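Local structure of urocanate hydratase (Paenibacillus sp. Soil724D2, 7NED) at residues L39-A44 and L122-W127; L45-R50 and L116-G121; W127-S132 and G166-A171. The protein probably hydrates thiourocanate during bacterial ergothioneine breakdown, as a urocanase-family lyase that binds NAD+ as cofactor and here also holds urocanate. One frame throughout, in Å; residues are numbered along the deposited sequence.

Contact 1 of 3, residues L39-A44 and L122-W127. With URO ((2E)-3-(1H-imidazol-4-yl)acrylic acid), chain B; NAD (nicotinamide-adenine-dinucleotide), chain C.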
loop_
_atom_site.group_PDB
_atom_site.type_symbol
_atom_site.label_atom_id
_atom_site.label_comp_id
_atom_site.label_asym_id
_atom_site.label_seq_id
_atom_site.Cartn_x
_atom_site.Cartn_y
_atom_site.Cartn_z
ATOM N N LEU A 39 -4.147 15.307 20.013
ATOM C CA LEU A 39 -4.148 13.912 19.577
ATOM C C LEU A 39 -2.752 13.423 19.196
ATOM O O LEU A 39 -2.611 12.373 18.553
ATOM C CB LEU A 39 -5.129 13.704 18.413
ATOM C CG LEU A 39 -6.595 13.862 18.832
ATOM C CD1 LEU A 39 -7.573 13.933 17.659
ATOM C CD2 LEU A 39 -6.994 12.697 19.736
ATOM N N ILE A 40 -1.700 14.136 19.599
ATOM C CA ILE A 40 -0.347 13.808 19.139
ATOM C C ILE A 40 0.285 12.833 20.121
ATOM O O ILE A 40 0.400 13.124 21.319
ATOM C CB ILE A 40 0.515 15.067 18.973
ATOM C CG1 ILE A 40 -0.018 15.926 17.816
ATOM C CG2 ILE A 40 1.961 14.688 18.722
ATOM C CD1 ILE A 40 0.664 17.281 17.730
ATOM N N VAL A 41 0.677 11.659 19.630
ATOM C CA VAL A 41 1.283 10.659 20.507
ATOM C C VAL A 41 2.797 10.862 20.625
ATOM O O VAL A 41 3.350 10.880 21.732
ATOM C CB VAL A 41 0.927 9.239 20.012
ATOM C CG1 VAL A 41 1.549 8.169 20.932
ATOM C CG2 VAL A 41 -0.606 9.081 19.923
ATOM N N TYR A 42 3.495 11.051 19.506
ATOM C CA TYR A 42 4.943 11.175 19.546
ATOM C C TYR A 42 5.415 11.710 18.196
ATOM O O TYR A 42 4.605 11.973 17.285
ATOM C CB TYR A 42 5.574 9.827 19.924
ATOM C CG TYR A 42 5.543 8.772 18.843
ATOM C CD1 TYR A 42 4.394 8.071 18.557
ATOM C CD2 TYR A 42 6.682 8.494 18.106
ATOM C CE1 TYR A 42 4.375 7.068 17.559
ATOM C CE2 TYR A 42 6.678 7.533 17.107
ATOM C CZ TYR A 42 5.502 6.820 16.847
ATOM O OH TYR A 42 5.498 5.850 15.885
ATOM N N ALA A 43 6.726 11.902 18.072
ATOM C CA ALA A 43 7.330 12.267 16.779
ATOM C C ALA A 43 6.702 13.533 16.193
ATOM O O ALA A 43 6.518 13.667 14.972
ATOM C CB ALA A 43 7.236 11.114 15.792
ATOM N N ALA A 44 6.338 14.458 17.077
ATOM C CA ALA A 44 5.966 15.834 16.743
ATOM C C ALA A 44 4.557 15.953 16.183
ATOM O O ALA A 44 3.813 16.880 16.535
ATOM C CB ALA A 44 6.952 16.456 15.749
ATOM N N LEU A 122 4.423 5.491 13.237
ATOM C CA LEU A 122 4.334 4.053 13.072
ATOM C C LEU A 122 3.261 3.485 13.986
ATOM O O LEU A 122 2.305 2.854 13.517
ATOM C CB LEU A 122 5.700 3.386 13.355
ATOM C CG LEU A 122 6.843 3.875 12.481
ATOM C CD1 LEU A 122 8.118 3.048 12.670
ATOM C CD2 LEU A 122 6.408 3.865 11.022
ATOM N N THR A 123 3.339 3.787 15.283
ATOM C CA THR A 123 2.431 3.151 16.223
ATOM C C THR A 123 1.379 4.098 16.799
ATOM O O THR A 123 0.624 3.677 17.677
ATOM C CB THR A 123 3.226 2.533 17.358
ATOM O OG1 THR A 123 4.029 3.560 17.942
ATOM C CG2 THR A 123 4.113 1.388 16.843
ATOM N N ALA A 124 1.308 5.353 16.349
ATOM C CA ALA A 124 0.349 6.292 16.947
ATOM C C ALA A 124 -1.075 5.991 16.484
ATOM O O ALA A 124 -1.972 5.740 17.298
ATOM C CB ALA A 124 0.717 7.739 16.603
ATOM N N ALA A 125 -1.306 6.022 15.172
ATOM C CA ALA A 125 -2.685 5.888 14.707
ATOM C C ALA A 125 -3.202 4.468 14.803
ATOM O O ALA A 125 -4.419 4.260 14.678
ATOM C CB ALA A 125 -2.825 6.380 13.282
ATOM N N ALA A 126 -2.319 3.489 15.001
ATOM C CA ALA A 126 -2.749 2.124 15.242
ATOM C C ALA A 126 -2.782 1.774 16.727
ATOM O O ALA A 126 -3.153 0.649 17.070
ATOM C CB ALA A 126 -1.840 1.148 14.489
ATOM N N TRP A 127 -2.365 2.700 17.597
ATOM C CA TRP A 127 -2.604 2.676 19.043
ATOM C C TRP A 127 -1.660 1.608 19.598
ATOM O O TRP A 127 -2.028 0.830 20.492
ATOM C CB TRP A 127 -4.042 2.266 19.314
ATOM C CG TRP A 127 -5.006 3.234 18.695
ATOM C CD1 TRP A 127 -4.756 4.473 18.143
ATOM C CD2 TRP A 127 -6.241 2.802 18.124
ATOM N NE1 TRP A 127 -5.865 4.898 17.404
ATOM C CE2 TRP A 127 -6.779 3.876 17.377
ATOM C CE3 TRP A 127 -6.970 1.612 18.219
ATOM C CZ2 TRP A 127 -8.018 3.794 16.745
ATOM C CZ3 TRP A 127 -8.228 1.542 17.594
ATOM C CH2 TRP A 127 -8.727 2.621 16.864
HETATM O OAA URO B . 7.993 2.061 19.474
HETATM C CAI URO B . 7.070 2.835 18.980
HETATM O OAB URO B . 5.986 2.891 19.407
HETATM C CAC URO B . 7.376 3.663 17.801
HETATM C CAD URO B . 8.568 3.617 17.266
HETATM C CAJ URO B . 8.683 4.478 16.149
HETATM C CAF URO B . 9.821 4.910 15.536
HETATM N NAH URO B . 9.538 5.877 14.607
HETATM C CAE URO B . 8.233 6.017 14.658
HETATM N NAG URO B . 7.670 5.198 15.574
HETATM P PA NAD C . 9.334 14.066 19.746
HETATM O O1A NAD C . 9.015 15.188 18.761
HETATM O O2A NAD C . 8.485 13.634 20.871
HETATM O O5B NAD C . 10.682 14.695 20.559
HETATM C C5B NAD C . 11.590 15.328 19.750
HETATM C C4B NAD C . 12.552 16.082 20.779
HETATM O O4B NAD C . 13.546 16.833 20.139
HETATM C C3B NAD C . 11.591 17.078 21.506
HETATM O O3B NAD C . 11.739 16.963 22.860
HETATM C C2B NAD C . 12.101 18.464 21.002
HETATM O O2B NAD C . 12.084 19.438 21.981
HETATM C C1B NAD C . 13.572 18.119 20.789
HETATM N N9A NAD C . 14.265 18.977 19.827
HETATM C C8A NAD C . 13.807 19.522 18.633
HETATM N N7A NAD C . 14.704 20.252 18.018
HETATM C C5A NAD C . 15.830 20.171 18.827
HETATM C C6A NAD C . 17.120 20.739 18.732
HETATM N N6A NAD C . 17.475 21.513 17.681
HETATM N N1A NAD C . 18.047 20.485 19.698
HETATM C C2A NAD C . 17.624 19.726 20.740
HETATM N N3A NAD C . 16.444 19.127 20.965
HETATM C C4A NAD C . 15.559 19.380 19.977
HETATM O O3 NAD C . 9.907 13.012 18.737
HETATM P PN NAD C . 10.144 11.507 19.207
HETATM O O1N NAD C . 8.996 10.547 19.324
HETATM O O2N NAD C . 11.251 11.526 20.241
HETATM O O5D NAD C . 10.977 10.803 17.873
HETATM C C5D NAD C . 12.176 11.509 17.512
HETATM C C4D NAD C . 12.726 10.908 16.248
HETATM O O4D NAD C . 12.790 9.497 16.337
HETATM C C3D NAD C . 11.559 11.204 15.168
HETATM O O3D NAD C . 12.107 11.618 13.921
HETATM C C2D NAD C . 10.860 9.807 14.982
HETATM O O2D NAD C . 10.422 9.524 13.717
HETATM C C1D NAD C . 12.234 9.076 15.115
HETATM N N1N NAD C . 12.235 7.608 15.075
HETATM C C2N NAD C . 11.942 7.148 13.806
HETATM C C3N NAD C . 11.957 5.793 13.517
HETATM C C7N NAD C . 11.554 5.389 12.091
HETATM O O7N NAD C . 11.922 4.352 11.539
HETATM N N7N NAD C . 10.667 6.218 11.427
HETATM C C4N NAD C . 12.304 4.928 14.564
HETATM C C5N NAD C . 12.609 5.440 15.825
HETATM C C6N NAD C . 12.592 6.822 16.078
#
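Y42 meets the backbone of L122 and T123 in a buried contact that forms part of the substrate pocket, inside the urocanase N-terminal domain. The contact joins strand 40-42, the first arm of a small two-stranded antiparallel hairpin, to the loop between helices 105-113 and 133-150. Urocanate and NAD both lie against it. Its polar centre is one phenol oxygen held by two successive backbone N-H groups. T123 N donates to Y42 OH at 3.0 Å in a nearly straight bond (169°). L122 N donates to Y42 OH at 2.9 Å, but with a more bent approach (144°). Together the two N-H groups fix the hydroxyl end of the ring. The first side-chain bond of Y42 points toward 122-127, and chi1 (73°) sets CG between the backbone N and the carbonyl carbon. Y42 crosses T123 at about a right angle.

The ring turns an edge to A124, whose N lies near its plane. Y42 CE1 is 3.8 Å from A124 CB. V41 CB is 3.7 Å from A124 CB, so A124 fits against two neighbouring strand residues. Y129 stacks on the Y42 ring. Next along the chain, A43 N donates to NAD O1N at 2.9 Å. D433 of strand 428-441 touches L122 and T123. R352 NH2 is also hydrogen-bonded to urocanate. L122 CG approaches the imidazole, 3.4 Å from urocanate CAE, while T123 OG1 donates to urocanate OAB at 2.5 Å.

Contact 2 of 3, residues L45-R50 and L116-G121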
loop_
_atom_site.group_PDB
_atom_site.type_symbol
_atom_site.label_atom_id
_atom_site.label_comp_id
_atom_site.label_asym_id
_atom_site.label_seq_id
_atom_site.Cartn_x
_atom_site.Cartn_y
_atom_site.Cartn_z
ATOM N N LEU A 45 4.175 15.043 15.287
ATOM C CA LEU A 45 2.833 15.159 14.724
ATOM C C LEU A 45 2.210 13.798 14.408
ATOM O O LEU A 45 1.261 13.736 13.618
ATOM C CB LEU A 45 2.873 16.060 13.489
ATOM C CG LEU A 45 3.529 15.480 12.236
ATOM C CD1 LEU A 45 3.133 16.355 11.008
ATOM C CD2 LEU A 45 5.082 15.385 12.354
ATOM N N ALA A 46 2.684 12.721 15.038
ATOM C CA ALA A 46 2.080 11.411 14.841
ATOM C C ALA A 46 0.824 11.348 15.691
ATOM O O ALA A 46 0.897 11.459 16.909
ATOM C CB ALA A 46 3.056 10.299 15.204
ATOM N N LYS A 47 -0.332 11.193 15.056
ATOM C CA LYS A 47 -1.588 11.375 15.757
ATOM C C LYS A 47 -2.334 10.058 15.910
ATOM O O LYS A 47 -2.241 9.157 15.065
ATOM C CB LYS A 47 -2.442 12.392 14.994
ATOM C CG LYS A 47 -1.864 13.814 15.051
ATOM C CD LYS A 47 -2.855 14.835 14.539
ATOM C CE LYS A 47 -2.422 16.270 14.791
ATOM N NZ LYS A 47 -3.529 17.090 15.407
ATOM N N ALA A 48 -3.121 9.979 16.972
ATOM C CA ALA A 48 -3.909 8.790 17.247
ATOM C C ALA A 48 -5.195 8.735 16.445
ATOM O O ALA A 48 -5.789 7.656 16.342
ATOM C CB ALA A 48 -4.253 8.737 18.736
ATOM N N ALA A 49 -5.689 9.877 15.967
ATOM C CA ALA A 49 -6.927 9.934 15.183
ATOM C C ALA A 49 -6.886 11.230 14.408
ATOM O O ALA A 49 -6.059 12.092 14.677
ATOM C CB ALA A 49 -8.190 9.896 16.042
ATOM N N ARG A 50 -7.802 11.381 13.450
ATOM C CA ARG A 50 -7.666 12.555 12.601
ATOM C C ARG A 50 -8.054 13.820 13.352
ATOM O O ARG A 50 -7.481 14.883 13.110
ATOM C CB ARG A 50 -8.503 12.425 11.330
ATOM C CG ARG A 50 -8.155 13.527 10.357
ATOM C CD ARG A 50 -8.956 13.450 9.101
ATOM N NE ARG A 50 -8.887 12.120 8.445
ATOM C CZ ARG A 50 -9.504 11.840 7.307
ATOM N NH1 ARG A 50 -10.227 12.786 6.707
ATOM N NH2 ARG A 50 -9.451 10.616 6.791
ATOM N N LEU A 116 -8.062 16.225 5.382
ATOM C CA LEU A 116 -8.173 14.962 4.636
ATOM C C LEU A 116 -7.271 13.845 5.167
ATOM O O LEU A 116 -7.510 12.666 4.857
ATOM C CB LEU A 116 -7.862 15.211 3.156
ATOM C CG LEU A 116 -9.001 15.952 2.415
ATOM C CD1 LEU A 116 -8.492 16.347 1.042
ATOM C CD2 LEU A 116 -10.219 15.050 2.221
ATOM N N LEU A 117 -6.261 14.154 5.962
ATOM C CA LEU A 117 -5.414 13.078 6.474
ATOM C C LEU A 117 -4.660 13.533 7.714
ATOM O O LEU A 117 -4.711 14.702 8.116
ATOM C CB LEU A 117 -4.445 12.572 5.407
ATOM C CG LEU A 117 -3.524 13.679 4.898
ATOM C CD1 LEU A 117 -2.376 13.935 5.802
ATOM C CD2 LEU A 117 -2.922 13.079 3.607
ATOM N N ILE A 118 -3.961 12.580 8.322
ATOM C CA ILE A 118 -3.212 12.870 9.521
ATOM C C ILE A 118 -1.967 12.002 9.220
ATOM O O ILE A 118 -2.020 11.104 8.371
ATOM C CB ILE A 118 -4.081 12.338 10.710
ATOM C CG1 ILE A 118 -3.660 12.881 11.959
ATOM C CG2 ILE A 118 -3.897 10.829 10.889
ATOM C CD1 ILE A 118 -4.062 14.363 11.688
ATOM N N TRP A 119 -0.825 12.292 9.816
ATOM C CA TRP A 119 0.269 11.298 9.834
ATOM C C TRP A 119 0.078 10.388 11.037
ATOM O O TRP A 119 -0.130 10.872 12.145
ATOM C CB TRP A 119 1.655 11.932 9.939
ATOM C CG TRP A 119 2.804 10.938 9.938
ATOM C CD1 TRP A 119 2.984 9.889 9.081
ATOM C CD2 TRP A 119 3.933 10.917 10.826
ATOM N NE1 TRP A 119 4.151 9.221 9.373
ATOM C CE2 TRP A 119 4.753 9.835 10.434
ATOM C CE3 TRP A 119 4.317 11.690 11.920
ATOM C CZ2 TRP A 119 5.922 9.501 11.108
ATOM C CZ3 TRP A 119 5.488 11.370 12.587
ATOM C CH2 TRP A 119 6.286 10.294 12.174
ATOM N N GLY A 120 0.164 9.064 10.822
ATOM C CA GLY A 120 -0.071 8.156 11.928
ATOM C C GLY A 120 1.165 7.706 12.679
ATOM O O GLY A 120 1.056 6.827 13.544
ATOM N N GLY A 121 2.324 8.296 12.403
ATOM C CA GLY A 121 3.558 7.723 12.900
ATOM C C GLY A 121 3.687 6.278 12.447
ATOM O O GLY A 121 3.186 5.871 11.383
HETATM O O HOH W 1 -0.363 14.475 11.457
#
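K47 N donates to W119 O at 2.9 Å. This is the direct hydrogen bond between 45-50 and 116-121. A46 CA makes a CA-H...O contact with W119 O, at 3.5 Å. A water bridges L45 O and W119 N, donating to the first and accepting from the second, each at 2.8 Å.

The W119 side chain lies against the two residues before K47. With its CG anti to the backbone N (chi1 -179°), the indole comes to lie beside L45 and A46. L45 crosses the indole at about a right angle, with L45 CD2 3.8 Å from W119 CE3. A46 CB is 3.7 Å from W119 CZ3. G121 curls back over the indole, with its N above the ring centre. A46 CB also lies close to G121 CA, at 3.5 Å. The packing here is tight, and a side chain at G121 would run into A46 CB.

The aliphatic chain of K47 crosses I118 at about a right angle. The modelled approach of K47 CD to I118 CD1 is too short and is doubtful. K47 NZ bonds to E38 O. R50 bends at its third torsion (-53°), and L116 O lies above one face of its guanidinium, 3.3 Å from R50 CZ. That group is held by three backbone carbonyls: NE by S75 O, NH2 by Q74 O and NH1 by G115 O.

Further out, the W119 ring meets H258 and Y485 and comes within about 4 Å of NAD. The arrangement is that of a short antiparallel hairpin arm laid against a loop, forming part of the wall of the NAD site in the urocanase N-terminal domain.

Contact 3 of 3, residues W127-S132 and G166-A171. With NAD (nicotinamide-adenine-dinucleotide), chain C; URO ((2E)-3-(1H-imidazol-4-yl)acrylic acid), chain B.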
loop_
_atom_site.group_PDB
_atom_site.type_symbol
_atom_site.label_atom_id
_atom_site.label_comp_id
_atom_site.label_asym_id
_atom_site.label_seq_id
_atom_site.Cartn_x
_atom_site.Cartn_y
_atom_site.Cartn_z
ATOM N N TRP A 127 -2.365 2.700 17.597
ATOM C CA TRP A 127 -2.604 2.676 19.043
ATOM C C TRP A 127 -1.660 1.608 19.598
ATOM O O TRP A 127 -2.028 0.830 20.492
ATOM C CB TRP A 127 -4.042 2.266 19.314
ATOM C CG TRP A 127 -5.006 3.234 18.695
ATOM C CD1 TRP A 127 -4.756 4.473 18.143
ATOM C CD2 TRP A 127 -6.241 2.802 18.124
ATOM N NE1 TRP A 127 -5.865 4.898 17.404
ATOM C CE2 TRP A 127 -6.779 3.876 17.377
ATOM C CE3 TRP A 127 -6.970 1.612 18.219
ATOM C CZ2 TRP A 127 -8.018 3.794 16.745
ATOM C CZ3 TRP A 127 -8.228 1.542 17.594
ATOM C CH2 TRP A 127 -8.727 2.621 16.864
ATOM N N GLN A 128 -0.447 1.519 19.053
ATOM C CA GLN A 128 0.465 0.442 19.447
ATOM C C GLN A 128 1.659 0.947 20.250
ATOM O O GLN A 128 2.553 0.159 20.598
ATOM C CB GLN A 128 0.923 -0.349 18.192
ATOM C CG GLN A 128 -0.267 -1.023 17.524
ATOM C CD GLN A 128 -0.048 -1.488 16.071
ATOM O OE1 GLN A 128 0.780 -0.943 15.312
ATOM N NE2 GLN A 128 -0.856 -2.475 15.664
ATOM N N TYR A 129 1.677 2.247 20.535
ATOM C CA TYR A 129 2.719 2.905 21.286
ATOM C C TYR A 129 2.525 2.568 22.748
ATOM O O TYR A 129 1.380 2.514 23.221
ATOM C CB TYR A 129 2.590 4.396 21.033
ATOM C CG TYR A 129 3.587 5.289 21.687
ATOM C CD1 TYR A 129 4.853 5.440 21.159
ATOM C CD2 TYR A 129 3.231 6.038 22.791
ATOM C CE1 TYR A 129 5.769 6.298 21.765
ATOM C CE2 TYR A 129 4.138 6.892 23.403
ATOM C CZ TYR A 129 5.411 7.011 22.869
ATOM O OH TYR A 129 6.340 7.836 23.443
ATOM N N ILE A 130 3.624 2.247 23.436
ATOM C CA ILE A 130 3.519 1.908 24.849
ATOM C C ILE A 130 4.251 2.899 25.733
ATOM O O ILE A 130 4.381 2.656 26.924
ATOM C CB ILE A 130 4.004 0.480 25.145
ATOM C CG1 ILE A 130 5.525 0.316 24.819
ATOM C CG2 ILE A 130 3.093 -0.524 24.394
ATOM C CD1 ILE A 130 6.137 -0.945 25.361
ATOM N N GLY A 131 4.691 4.032 25.180
ATOM C CA GLY A 131 5.551 4.968 25.878
ATOM C C GLY A 131 6.973 4.849 25.375
ATOM O O GLY A 131 7.255 4.177 24.391
ATOM N N SER A 132 7.900 5.486 26.108
ATOM C CA SER A 132 9.309 5.427 25.727
ATOM C C SER A 132 9.870 4.011 25.763
ATOM O O SER A 132 10.866 3.724 25.087
ATOM C CB SER A 132 10.137 6.332 26.658
ATOM O OG SER A 132 9.741 7.691 26.543
ATOM N N GLY A 166 12.235 13.434 23.616
ATOM C CA GLY A 166 10.805 13.314 23.391
ATOM C C GLY A 166 10.294 11.915 23.679
ATOM O O GLY A 166 10.857 11.178 24.501
ATOM N N GLY A 167 9.204 11.542 22.998
ATOM C CA GLY A 167 8.585 10.241 23.244
ATOM C C GLY A 167 9.543 9.076 23.093
ATOM O O GLY A 167 9.646 8.221 23.976
ATOM N N MET A 168 10.300 9.140 22.027
ATOM C CA MET A 168 11.242 8.123 21.697
ATOM C C MET A 168 12.626 8.479 22.132
ATOM O O MET A 168 13.267 7.660 22.682
ATOM C CB MET A 168 11.181 7.819 20.232
ATOM C CG MET A 168 9.761 7.572 19.804
ATOM S SD MET A 168 9.313 5.901 20.033
ATOM C CE MET A 168 9.100 5.640 21.755
ATOM N N GLY A 169 13.049 9.713 21.863
ATOM C CA GLY A 169 14.369 10.154 22.324
ATOM C C GLY A 169 14.566 10.043 23.823
ATOM O O GLY A 169 15.689 9.811 24.301
ATOM N N GLY A 170 13.494 10.188 24.588
ATOM C CA GLY A 170 13.598 10.074 26.028
ATOM C C GLY A 170 14.100 8.721 26.509
ATOM O O GLY A 170 14.529 8.609 27.663
ATOM N N ALA A 171 14.059 7.683 25.654
ATOM C CA ALA A 171 14.598 6.384 26.041
ATOM C C ALA A 171 16.121 6.353 26.018
ATOM O O ALA A 171 16.730 5.433 26.582
ATOM C CB ALA A 171 14.075 5.289 25.110
HETATM P PA NAD C . 9.334 14.066 19.746
HETATM O O1A NAD C . 9.015 15.188 18.761
HETATM O O2A NAD C . 8.485 13.634 20.871
HETATM O O5B NAD C . 10.682 14.695 20.559
HETATM C C5B NAD C . 11.590 15.328 19.750
HETATM C C4B NAD C . 12.552 16.082 20.779
HETATM O O4B NAD C . 13.546 16.833 20.139
HETATM C C3B NAD C . 11.591 17.078 21.506
HETATM O O3B NAD C . 11.739 16.963 22.860
HETATM C C2B NAD C . 12.101 18.464 21.002
HETATM O O2B NAD C . 12.084 19.438 21.981
HETATM C C1B NAD C . 13.572 18.119 20.789
HETATM N N9A NAD C . 14.265 18.977 19.827
HETATM C C8A NAD C . 13.807 19.522 18.633
HETATM N N7A NAD C . 14.704 20.252 18.018
HETATM C C5A NAD C . 15.830 20.171 18.827
HETATM C C6A NAD C . 17.120 20.739 18.732
HETATM N N6A NAD C . 17.475 21.513 17.681
HETATM N N1A NAD C . 18.047 20.485 19.698
HETATM C C2A NAD C . 17.624 19.726 20.740
HETATM N N3A NAD C . 16.444 19.127 20.965
HETATM C C4A NAD C . 15.559 19.380 19.977
HETATM O O3 NAD C . 9.907 13.012 18.737
HETATM P PN NAD C . 10.144 11.507 19.207
HETATM O O1N NAD C . 8.996 10.547 19.324
HETATM O O2N NAD C . 11.251 11.526 20.241
HETATM O O5D NAD C . 10.977 10.803 17.873
HETATM C C5D NAD C . 12.176 11.509 17.512
HETATM C C4D NAD C . 12.726 10.908 16.248
HETATM O O4D NAD C . 12.790 9.497 16.337
HETATM C C3D NAD C . 11.559 11.204 15.168
HETATM O O3D NAD C . 12.107 11.618 13.921
HETATM C C2D NAD C . 10.860 9.807 14.982
HETATM O O2D NAD C . 10.422 9.524 13.717
HETATM C C1D NAD C . 12.234 9.076 15.115
HETATM N N1N NAD C . 12.235 7.608 15.075
HETATM C C2N NAD C . 11.942 7.148 13.806
HETATM C C3N NAD C . 11.957 5.793 13.517
HETATM C C7N NAD C . 11.554 5.389 12.091
HETATM O O7N NAD C . 11.922 4.352 11.539
HETATM N N7N NAD C . 10.667 6.218 11.427
HETATM C C4N NAD C . 12.304 4.928 14.564
HETATM C C5N NAD C . 12.609 5.440 15.825
HETATM C C6N NAD C . 12.592 6.822 16.078
HETATM O OAA URO B . 7.993 2.061 19.474
HETATM C CAI URO B . 7.070 2.835 18.980
HETATM O OAB URO B . 5.986 2.891 19.407
HETATM C CAC URO B . 7.376 3.663 17.801
HETATM C CAD URO B . 8.568 3.617 17.266
HETATM C CAJ URO B . 8.683 4.478 16.149
HETATM C CAF URO B . 9.821 4.910 15.536
HETATM N NAH URO B . 9.538 5.877 14.607
HETATM C CAE URO B . 8.233 6.017 14.658
HETATM N NAG URO B . 7.670 5.198 15.574
#
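Y129 and M168 make a tight part of this contact, beside both bound molecules. The two side chains slide past each other in opposite directions. M168 SD lies at the edge of the Y129 ring in a Met-aromatic contact, 5.3 Å from its centroid. M168 bends at its second and third torsions (-87° and 74°), and its CE lies 3.4 Å from Y129 CE1. Y129 OH sits 3.3 Å from G167 CA, where no side chain stands in the way. Y129 CD1 touches urocanate OAB. An alanine in place of Y129 would probably leave M168 CE without its aromatic neighbour and open a gap beside Y42 and the urocanate carboxylate. S132 is held closely too: S132 OG donates to G167 O at 2.6 Å.

The looser margin is S132 O against A171 CB, 3.6 Å, and S132 is partly exposed.

On the cofactor side, G167 N donates to NAD O2A at 3.1 Å. M168 N and G169 N both donate to NAD O2N, the latter in a nearly straight bond (177°). Backbone N-H groups of a glycine-rich loop thus hold the diphosphate after strand 159-163, as in Rossmann-type dinucleotide-binding domains.

In the fold
From the N terminus, the chain first runs through the hairpin of strands 40-42 and 46-47. The first arm belongs to contact 1 and the second to contact 2. The chain then passes through helix 52-64, three strands and helix 105-113. Its return at 116-121 closes contact 2, and 122-127 closes contact 1 around it, so contact 2 is the inner of two nested loops. V41 N to A46 O, 2.7 Å, is a probable hydrogen bond between the arms. Contact 3 follows in series. It shares W127 with contact 1 and closes after helix 133-150 and strand 159-163. It ties the loop before helix 133-150 to the glycine-rich loop after strand 159-163, in the Rossmann-like domain.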